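Local structure of polyprenyl synthetase (Nonlabens dokdonensis, 6KD7) at residues A[154-159]-A[237-242]; A[28-33]-A[96-101]. The protein probably acts as a magnesium-dependent prenyltransferase of the FPP/GGPP synthase family, making geranylgeranyl pyrophosphate. One frame throughout, in Å; residues are numbered along the deposited sequence.

Contact 1 (A[154-159]-A[237-242]); sequences DDVSVP and LYLKSI
Leu239 and Val158 form the apolar centre of this contact, joining the last turn of helix 236-241 to the loop 154-157 and the start of helix 158-183. The two side chains lie alongside each other with opposite senses, and Val158 CG2 meets Leu239 CB at 4.1 Å. In Val158 it is CG1 that lies anti to the backbone N (chi1 172°), which leaves CG2 beside that N and turned to the helix end. The same methyl serves a second neighbour: Lys240 CD lies 4.2 Å from Val158 CG2, the aliphatic part of the lysine crossing the valine at about a right angle. Further back along the loop, Val156 CG1 comes within 4.4 Å of Leu239 CD1, a looser touch.

The closest approach pairs a methyl with a carbonyl, Leu239 CD2 lying 3.4 Å from Val156 O. Leu239 CD1 is a looser 4.3 Å from Ser157 O.

Polar groups work within each partner and not between the two. Ser157 caps helix 158-183 with its side chain, and its backbone N bonds in return to Glu160 OE1, in the manner of a capping box. Lys240, its chain bent at chi2 and chi3, ends in a salt bridge to Glu243. On the side of helix 236-241 turned to helix 264-281, Ser241 OG bonds to Leu237 O at 2.8 Å and also to Ser281 OG; Leu237 O takes Ser241 N as well, the two donors reaching it from opposite faces of its plane.

In this all-helical prenyltransferase fold the Leu239 side chain is about 12 Å from a bound magnesium ion, near the metal site but not in it. No hydrogen bond or charge pair joins the segments; what passes between them is van der Waals packing around Leu239.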
ATOM      1  N   ASP A 154      -3.607  -9.419  28.702  1.00 58.02           N
ATOM      2  CA  ASP A 154      -2.386  -9.156  29.502  1.00 70.60           C
ATOM      3  C   ASP A 154      -2.442 -10.062  30.731  1.00 63.88           C
ATOM      4  O   ASP A 154      -1.496 -10.052  31.512  1.00 65.85           O
ATOM      5  CB  ASP A 154      -2.312  -7.685  29.914  1.00 84.23           C
ATOM      6  CG  ASP A 154      -2.865  -6.733  28.868  1.00 97.83           C
ATOM      7  OD1 ASP A 154      -2.236  -6.607  27.801  1.00122.11           O
ATOM      8  OD2 ASP A 154      -3.922  -6.131  29.129  1.00101.92           O
ATOM      9  N   ASP A 155      -3.488 -10.877  30.824  1.00 68.21           N
ATOM     10  CA  ASP A 155      -3.737 -11.665  32.052  1.00 70.64           C
ATOM     11  C   ASP A 155      -3.919 -13.161  31.759  1.00 66.36           C
ATOM     12  O   ASP A 155      -4.981 -13.677  32.093  1.00 75.06           O
ATOM     13  CB  ASP A 155      -5.031 -11.110  32.666  1.00 71.68           C
ATOM     14  CG  ASP A 155      -6.154 -10.822  31.666  1.00 69.52           C
ATOM     15  OD1 ASP A 155      -5.942 -10.039  30.712  1.00 67.37           O
ATOM     16  OD2 ASP A 155      -7.254 -11.348  31.866  1.00 57.26           O
ATOM     17  N   VAL A 156      -2.888 -13.870  31.304  1.00 49.61           N
ATOM     18  CA  VAL A 156      -3.079 -15.319  30.993  1.00 41.79           C
ATOM     19  C   VAL A 156      -2.490 -16.191  32.109  1.00 39.47           C
ATOM     20  O   VAL A 156      -1.323 -16.029  32.412  1.00 36.48           O
ATOM     21  CB  VAL A 156      -2.461 -15.683  29.633  1.00 42.83           C
ATOM     22  CG1 VAL A 156      -2.460 -17.182  29.414  1.00 41.68           C
ATOM     23  CG2 VAL A 156      -3.155 -14.977  28.485  1.00 47.15           C
ATOM     24  N   SER A 157      -3.294 -17.088  32.678  1.00 38.89           N
ATOM     25  CA  SER A 157      -2.836 -17.999  33.758  1.00 36.97           C
ATOM     26  C   SER A 157      -2.156 -19.242  33.183  1.00 38.25           C
ATOM     27  O   SER A 157      -2.423 -19.587  32.042  1.00 34.58           O
ATOM     28  CB  SER A 157      -3.948 -18.381  34.678  1.00 37.83           C
ATOM     29  OG  SER A 157      -4.818 -19.299  34.053  1.00 42.11           O
ATOM     30  N   VAL A 158      -1.309 -19.875  33.987  1.00 35.99           N
ATOM     31  CA  VAL A 158      -0.582 -21.109  33.590  1.00 36.23           C
ATOM     32  C   VAL A 158      -1.614 -22.183  33.261  1.00 33.85           C
ATOM     33  O   VAL A 158      -1.527 -22.864  32.251  1.00 34.10           O
ATOM     34  CB  VAL A 158       0.407 -21.500  34.696  1.00 38.27           C
ATOM     35  CG1 VAL A 158       1.043 -22.848  34.437  1.00 41.26           C
ATOM     36  CG2 VAL A 158       1.475 -20.431  34.817  1.00 38.78           C
ATOM     37  N   PRO A 159      -2.659 -22.348  34.079  1.00 37.27           N
ATOM     38  CA  PRO A 159      -3.714 -23.304  33.753  1.00 35.90           C
ATOM     39  C   PRO A 159      -4.341 -23.031  32.389  1.00 35.62           C
ATOM     40  O   PRO A 159      -4.581 -23.973  31.647  1.00 37.91           O
ATOM     41  CB  PRO A 159      -4.727 -23.176  34.897  1.00 38.22           C
ATOM     42  CG  PRO A 159      -3.880 -22.674  36.061  1.00 39.75           C
ATOM     43  CD  PRO A 159      -2.787 -21.810  35.440  1.00 40.16           C
ATOM     44  N   LEU A 237       7.527 -20.486  29.454  1.00 28.26           N
ATOM     45  CA  LEU A 237       8.807 -19.871  29.862  1.00 31.87           C
ATOM     46  C   LEU A 237       8.536 -18.443  30.358  1.00 38.20           C
ATOM     47  O   LEU A 237       8.976 -18.126  31.449  1.00 41.61           O
ATOM     48  CB  LEU A 237       9.650 -19.871  28.587  1.00 34.23           C
ATOM     49  CG  LEU A 237      11.160 -19.774  28.728  1.00 34.39           C
ATOM     50  CD1 LEU A 237      11.660 -20.628  29.872  1.00 43.60           C
ATOM     51  CD2 LEU A 237      11.824 -20.170  27.427  1.00 31.77           C
ATOM     52  N   TYR A 238       7.773 -17.645  29.616  1.00 35.15           N
ATOM     53  CA  TYR A 238       7.449 -16.261  30.053  1.00 35.29           C
ATOM     54  C   TYR A 238       6.507 -16.247  31.260  1.00 35.06           C
ATOM     55  O   TYR A 238       6.778 -15.524  32.202  1.00 37.24           O
ATOM     56  CB  TYR A 238       6.823 -15.466  28.908  1.00 37.38           C
ATOM     57  CG  TYR A 238       6.230 -14.137  29.296  1.00 39.14           C
ATOM     58  CD1 TYR A 238       4.907 -14.033  29.676  1.00 39.24           C
ATOM     59  CD2 TYR A 238       6.985 -12.980  29.269  1.00 39.38           C
ATOM     60  CE1 TYR A 238       4.348 -12.817  30.023  1.00 43.75           C
ATOM     61  CE2 TYR A 238       6.445 -11.757  29.616  1.00 40.09           C
ATOM     62  CZ  TYR A 238       5.120 -11.676  29.994  1.00 41.30           C
ATOM     63  OH  TYR A 238       4.568 -10.486  30.338  1.00 44.15           O
ATOM     64  N   LEU A 239       5.479 -17.090  31.243  1.00 32.14           N
ATOM     65  CA  LEU A 239       4.448 -17.100  32.311  1.00 33.20           C
ATOM     66  C   LEU A 239       5.083 -17.419  33.668  1.00 38.08           C
ATOM     67  O   LEU A 239       4.667 -16.830  34.643  1.00 41.35           O
ATOM     68  CB  LEU A 239       3.356 -18.105  31.942  1.00 36.02           C
ATOM     69  CG  LEU A 239       2.478 -17.715  30.756  1.00 35.59           C
ATOM     70  CD1 LEU A 239       1.494 -18.818  30.427  1.00 34.09           C
ATOM     71  CD2 LEU A 239       1.741 -16.422  31.029  1.00 37.53           C
ATOM     72  N   LYS A 240       6.064 -18.311  33.702  1.00 39.38           N
ATOM     73  CA  LYS A 240       6.747 -18.717  34.958  1.00 45.36           C
ATOM     74  C   LYS A 240       7.751 -17.627  35.356  1.00 41.75           C
ATOM     75  O   LYS A 240       7.841 -17.320  36.538  1.00 45.97           O
ATOM     76  CB  LYS A 240       7.452 -20.067  34.790  1.00 42.86           C
ATOM     77  CG  LYS A 240       6.539 -21.257  34.577  1.00 45.62           C
ATOM     78  CD  LYS A 240       5.471 -21.420  35.636  1.00 46.49           C
ATOM     79  CE  LYS A 240       5.996 -22.020  36.919  1.00 44.90           C
ATOM     80  NZ  LYS A 240       4.914 -22.028  37.930  1.00 47.28           N
ATOM     81  N   SER A 241       8.464 -17.056  34.394  1.00 40.91           N
ATOM     82  CA  SER A 241       9.435 -15.962  34.631  1.00 39.66           C
ATOM     83  C   SER A 241       8.756 -14.777  35.332  1.00 43.11           C
ATOM     84  O   SER A 241       9.341 -14.260  36.293  1.00 43.56           O
ATOM     85  CB  SER A 241      10.079 -15.586  33.375  1.00 39.96           C
ATOM     86  OG  SER A 241      10.901 -16.633  32.899  1.00 36.02           O
ATOM     87  N   ILE A 242       7.518 -14.425  34.979  1.00 39.93           N
ATOM     88  CA  ILE A 242       6.883 -13.217  35.557  1.00 39.89           C
ATOM     89  C   ILE A 242       6.290 -13.524  36.928  1.00 47.10           C
ATOM     90  O   ILE A 242       5.716 -12.607  37.499  1.00 53.80           O
ATOM     91  CB  ILE A 242       5.845 -12.587  34.610  1.00 37.95           C
ATOM     92  CG1 ILE A 242       4.653 -13.497  34.322  1.00 40.61           C
ATOM     93  CG2 ILE A 242       6.540 -12.105  33.348  1.00 41.84           C
ATOM     94  CD1 ILE A 242       3.414 -12.759  33.807  1.00 40.39           C
TER

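Contact 2 (A[28-33]-A[96-101]); sequences YDPVHY and KKWDVN
Pro30 and Trp98 bring the two backbones nearest, with 8.1 Å between their CA atoms. The segment 28-33 is helical but kinked at Pro30 and Val31, whereas 96-101 ends one helix at Lys97, leaves helical geometry at Trp98 and starts the next after Asp99, the N-cap.

The indole of Trp98 lies between Pro30 and Lys97. Pro30 CG sits 3.8 Å from the centroid of its six-membered ring, almost on the ring normal, in a CH-pi contact; the opposite face carries Lys97 CG. Trp98 also turns an edge to the face of Tyr33 in a T-shaped pair, planes at 84° and centroids 5.4 Å apart. Tyr33 CG, anti to its backbone N (chi1 178°), meets that indole edge. Lys97 CD lies over the same Tyr33 face in a second CH-pi contact, 3.5 Å from Tyr33 CE1. A water at the indole edge, in its plane, donates to Asp29 OD2 at 2.8 Å and accepts from Trp98 NE1 at 3.1 Å. Replacing Tyr33 by an alanine would probably leave the Trp98 edge and the Lys97 methylenes without their aromatic face and Glu92 O without its hydroxyl partner.

This is peripheral packing in the prenyltransferase fold, the Tyr33 side chain about 13 Å from the pyrophosphate. Tyr33 OH bonds to Glu92 O in strand 91-92, Pro30 packs on Thr102 and Thr106 of helix 100-116, and both touch Val94 of helix 94-97.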
ATOM      1  N   TYR A  28      -4.403 -30.236  -6.154  1.00 23.95           N
ATOM      2  CA  TYR A  28      -3.704 -31.410  -5.549  1.00 24.90           C
ATOM      3  C   TYR A  28      -2.177 -31.237  -5.576  1.00 24.87           C
ATOM      4  O   TYR A  28      -1.534 -31.793  -4.663  1.00 26.20           O
ATOM      5  CB  TYR A  28      -4.155 -32.716  -6.207  1.00 26.82           C
ATOM      6  CG  TYR A  28      -5.595 -33.077  -5.928  1.00 27.01           C
ATOM      7  CD1 TYR A  28      -6.018 -33.406  -4.645  1.00 26.37           C
ATOM      8  CD2 TYR A  28      -6.537 -33.124  -6.943  1.00 27.84           C
ATOM      9  CE1 TYR A  28      -7.327 -33.778  -4.376  1.00 27.31           C
ATOM     10  CE2 TYR A  28      -7.857 -33.480  -6.680  1.00 27.43           C
ATOM     11  CZ  TYR A  28      -8.241 -33.840  -5.406  1.00 27.38           C
ATOM     12  OH  TYR A  28      -9.542 -34.156  -5.165  1.00 30.54           O
ATOM     13  N   ASP A  29      -1.603 -30.437  -6.479  1.00 26.36           N
ATOM     14  CA  ASP A  29      -0.118 -30.238  -6.490  1.00 28.59           C
ATOM     15  C   ASP A  29       0.378 -29.809  -5.112  1.00 25.88           C
ATOM     16  O   ASP A  29       1.315 -30.392  -4.584  1.00 24.64           O
ATOM     17  CB  ASP A  29       0.355 -29.163  -7.468  1.00 30.24           C
ATOM     18  CG  ASP A  29       0.386 -29.589  -8.914  1.00 33.04           C
ATOM     19  OD1 ASP A  29       0.165 -30.808  -9.194  1.00 30.63           O
ATOM     20  OD2 ASP A  29       0.619 -28.678  -9.752  1.00 35.02           O
ATOM     21  N   PRO A  30      -0.286 -28.849  -4.422  1.00 24.46           N
ATOM     22  CA  PRO A  30       0.142 -28.459  -3.098  1.00 23.49           C
ATOM     23  C   PRO A  30      -0.010 -29.562  -2.054  1.00 24.31           C
ATOM     24  O   PRO A  30       0.680 -29.505  -1.044  1.00 23.40           O
ATOM     25  CB  PRO A  30      -0.712 -27.226  -2.755  1.00 23.24           C
ATOM     26  CG  PRO A  30      -1.321 -26.798  -4.042  1.00 24.18           C
ATOM     27  CD  PRO A  30      -1.460 -28.079  -4.851  1.00 25.71           C
ATOM     28  N   VAL A  31      -0.866 -30.556  -2.273  1.00 25.90           N
ATOM     29  CA  VAL A  31      -0.971 -31.654  -1.277  1.00 24.86           C
ATOM     30  C   VAL A  31       0.327 -32.471  -1.352  1.00 23.93           C
ATOM     31  O   VAL A  31       0.915 -32.764  -0.303  1.00 23.30           O
ATOM     32  CB  VAL A  31      -2.183 -32.550  -1.547  1.00 29.36           C
ATOM     33  CG1 VAL A  31      -2.203 -33.731  -0.573  1.00 29.38           C
ATOM     34  CG2 VAL A  31      -3.485 -31.759  -1.511  1.00 27.18           C
ATOM     35  N   HIS A  32       0.743 -32.858  -2.545  1.00 24.37           N
ATOM     36  CA  HIS A  32       2.007 -33.632  -2.735  1.00 30.26           C
ATOM     37  C   HIS A  32       3.213 -32.824  -2.203  1.00 31.06           C
ATOM     38  O   HIS A  32       4.082 -33.387  -1.498  1.00 25.68           O
ATOM     39  CB  HIS A  32       2.146 -34.050  -4.193  1.00 26.74           C
ATOM     40  CG  HIS A  32       1.030 -34.950  -4.610  1.00 31.99           C
ATOM     41  ND1 HIS A  32       0.081 -34.576  -5.569  1.00 36.11           N
ATOM     42  CD2 HIS A  32       0.629 -36.143  -4.140  1.00 29.64           C
ATOM     43  CE1 HIS A  32      -0.803 -35.538  -5.691  1.00 31.46           C
ATOM     44  NE2 HIS A  32      -0.499 -36.489  -4.828  1.00 33.58           N
ATOM     45  N   TYR A  33       3.216 -31.515  -2.466  1.00 28.82           N
ATOM     46  CA  TYR A  33       4.282 -30.611  -2.014  1.00 24.98           C
ATOM     47  C   TYR A  33       4.365 -30.641  -0.496  1.00 24.99           C
ATOM     48  O   TYR A  33       5.444 -30.872   0.043  1.00 25.39           O
ATOM     49  CB  TYR A  33       4.044 -29.208  -2.551  1.00 25.07           C
ATOM     50  CG  TYR A  33       5.055 -28.181  -2.109  1.00 26.06           C
ATOM     51  CD1 TYR A  33       6.235 -27.992  -2.811  1.00 26.76           C
ATOM     52  CD2 TYR A  33       4.804 -27.361  -1.030  1.00 22.59           C
ATOM     53  CE1 TYR A  33       7.147 -27.017  -2.444  1.00 26.76           C
ATOM     54  CE2 TYR A  33       5.691 -26.367  -0.664  1.00 27.23           C
ATOM     55  CZ  TYR A  33       6.875 -26.181  -1.379  1.00 28.62           C
ATOM     56  OH  TYR A  33       7.744 -25.198  -0.980  1.00 26.77           O
ATOM     57  N   LYS A  96       2.750 -19.000  -0.233  1.00 26.60           N
ATOM     58  CA  LYS A  96       3.836 -18.211  -0.862  1.00 25.95           C
ATOM     59  C   LYS A  96       4.186 -18.785  -2.237  1.00 27.22           C
ATOM     60  O   LYS A  96       4.324 -18.011  -3.160  1.00 29.23           O
ATOM     61  CB  LYS A  96       5.049 -18.188   0.062  1.00 28.57           C
ATOM     62  CG  LYS A  96       4.914 -17.234   1.229  1.00 30.25           C
ATOM     63  CD  LYS A  96       4.248 -15.961   0.811  1.00 36.85           C
ATOM     64  CE  LYS A  96       4.767 -14.751   1.544  1.00 42.38           C
ATOM     65  NZ  LYS A  96       4.242 -13.510   0.934  1.00 49.66           N
ATOM     66  N   LYS A  97       4.315 -20.105  -2.336  1.00 26.40           N
ATOM     67  CA  LYS A  97       4.640 -20.779  -3.616  1.00 27.63           C
ATOM     68  C   LYS A  97       3.480 -20.615  -4.600  1.00 29.05           C
ATOM     69  O   LYS A  97       3.727 -20.380  -5.771  1.00 29.19           O
ATOM     70  CB  LYS A  97       4.952 -22.251  -3.368  1.00 27.70           C
ATOM     71  CG  LYS A  97       5.224 -23.060  -4.618  1.00 30.80           C
ATOM     72  CD  LYS A  97       5.836 -24.393  -4.324  1.00 35.30           C
ATOM     73  CE  LYS A  97       5.969 -25.247  -5.558  1.00 40.80           C
ATOM     74  NZ  LYS A  97       6.914 -24.645  -6.517  1.00 49.37           N
ATOM     75  N   TRP A  98       2.258 -20.755  -4.108  1.00 26.98           N
ATOM     76  CA  TRP A  98       1.056 -20.581  -4.951  1.00 28.50           C
ATOM     77  C   TRP A  98       0.428 -19.253  -4.542  1.00 29.48           C
ATOM     78  O   TRP A  98       0.955 -18.224  -4.920  1.00 30.57           O
ATOM     79  CB  TRP A  98       0.093 -21.756  -4.762  1.00 28.76           C
ATOM     80  CG  TRP A  98       0.494 -22.980  -5.523  1.00 28.07           C
ATOM     81  CD1 TRP A  98       0.188 -23.280  -6.814  1.00 28.04           C
ATOM     82  CD2 TRP A  98       1.297 -24.069  -5.043  1.00 26.07           C
ATOM     83  NE1 TRP A  98       0.737 -24.476  -7.167  1.00 27.82           N
ATOM     84  CE2 TRP A  98       1.428 -24.980  -6.107  1.00 24.82           C
ATOM     85  CE3 TRP A  98       1.922 -24.360  -3.829  1.00 24.76           C
ATOM     86  CZ2 TRP A  98       2.148 -26.161  -5.985  1.00 25.38           C
ATOM     87  CZ3 TRP A  98       2.640 -25.524  -3.715  1.00 24.26           C
ATOM     88  CH2 TRP A  98       2.744 -26.414  -4.776  1.00 24.15           C
ATOM     89  N   ASP A  99      -0.633 -19.315  -3.750  1.00 24.60           N
ATOM     90  CA  ASP A  99      -1.338 -18.108  -3.264  1.00 25.69           C
ATOM     91  C   ASP A  99      -2.192 -18.483  -2.050  1.00 25.60           C
ATOM     92  O   ASP A  99      -2.326 -19.659  -1.758  1.00 21.50           O
ATOM     93  CB  ASP A  99      -2.114 -17.411  -4.379  1.00 26.31           C
ATOM     94  CG  ASP A  99      -3.092 -18.329  -5.078  1.00 31.97           C
ATOM     95  OD1 ASP A  99      -3.829 -18.997  -4.399  1.00 32.13           O
ATOM     96  OD2 ASP A  99      -3.079 -18.365  -6.291  1.00 44.69           O
ATOM     97  N   VAL A 100      -2.741 -17.479  -1.383  1.00 23.17           N
ATOM     98  CA  VAL A 100      -3.555 -17.705  -0.166  1.00 23.29           C
ATOM     99  C   VAL A 100      -4.786 -18.554  -0.499  1.00 25.50           C
ATOM    100  O   VAL A 100      -5.030 -19.489   0.217  1.00 23.81           O
ATOM    101  CB  VAL A 100      -3.945 -16.359   0.459  1.00 23.20           C
ATOM    102  CG1 VAL A 100      -5.045 -16.504   1.489  1.00 23.15           C
ATOM    103  CG2 VAL A 100      -2.742 -15.648   1.038  1.00 23.50           C
ATOM    104  N   ASN A 101      -5.453 -18.266  -1.607  1.00 23.13           N
ATOM    105  CA  ASN A 101      -6.702 -18.954  -1.996  1.00 26.47           C
ATOM    106  C   ASN A 101      -6.398 -20.443  -2.229  1.00 28.88           C
ATOM    107  O   ASN A 101      -7.224 -21.294  -1.846  1.00 25.80           O
ATOM    108  CB  ASN A 101      -7.357 -18.313  -3.217  1.00 24.16           C
ATOM    109  CG  ASN A 101      -8.084 -17.042  -2.845  1.00 24.49           C
ATOM    110  OD1 ASN A 101      -8.133 -16.643  -1.683  1.00 24.69           O
ATOM    111  ND2 ASN A 101      -8.640 -16.394  -3.838  1.00 21.63           N
TER
HETATM  112  O   HOH W   1       0.293 -25.878  -9.933  1.00 37.63           O

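Both contacts lie at the surface of this largely helical fold, with centres 37 Å apart and nearest atoms about 27 Å apart, and they share no helix or strand. Both residue ranges of contact 2 come earlier in the chain than those of contact 1. In each, one side is a join where a helix begins behind a serine or aspartate N-cap, and neither has a direct hydrogen bond between its segments. Their chemistry differs. Contact 1 is small and aliphatic, whereas contact 2 buries somewhat more surface, is built on aromatic rings and includes a bridging water. Subunit neighbours also differ, since other protein chains touch the segments of contact 2 alone.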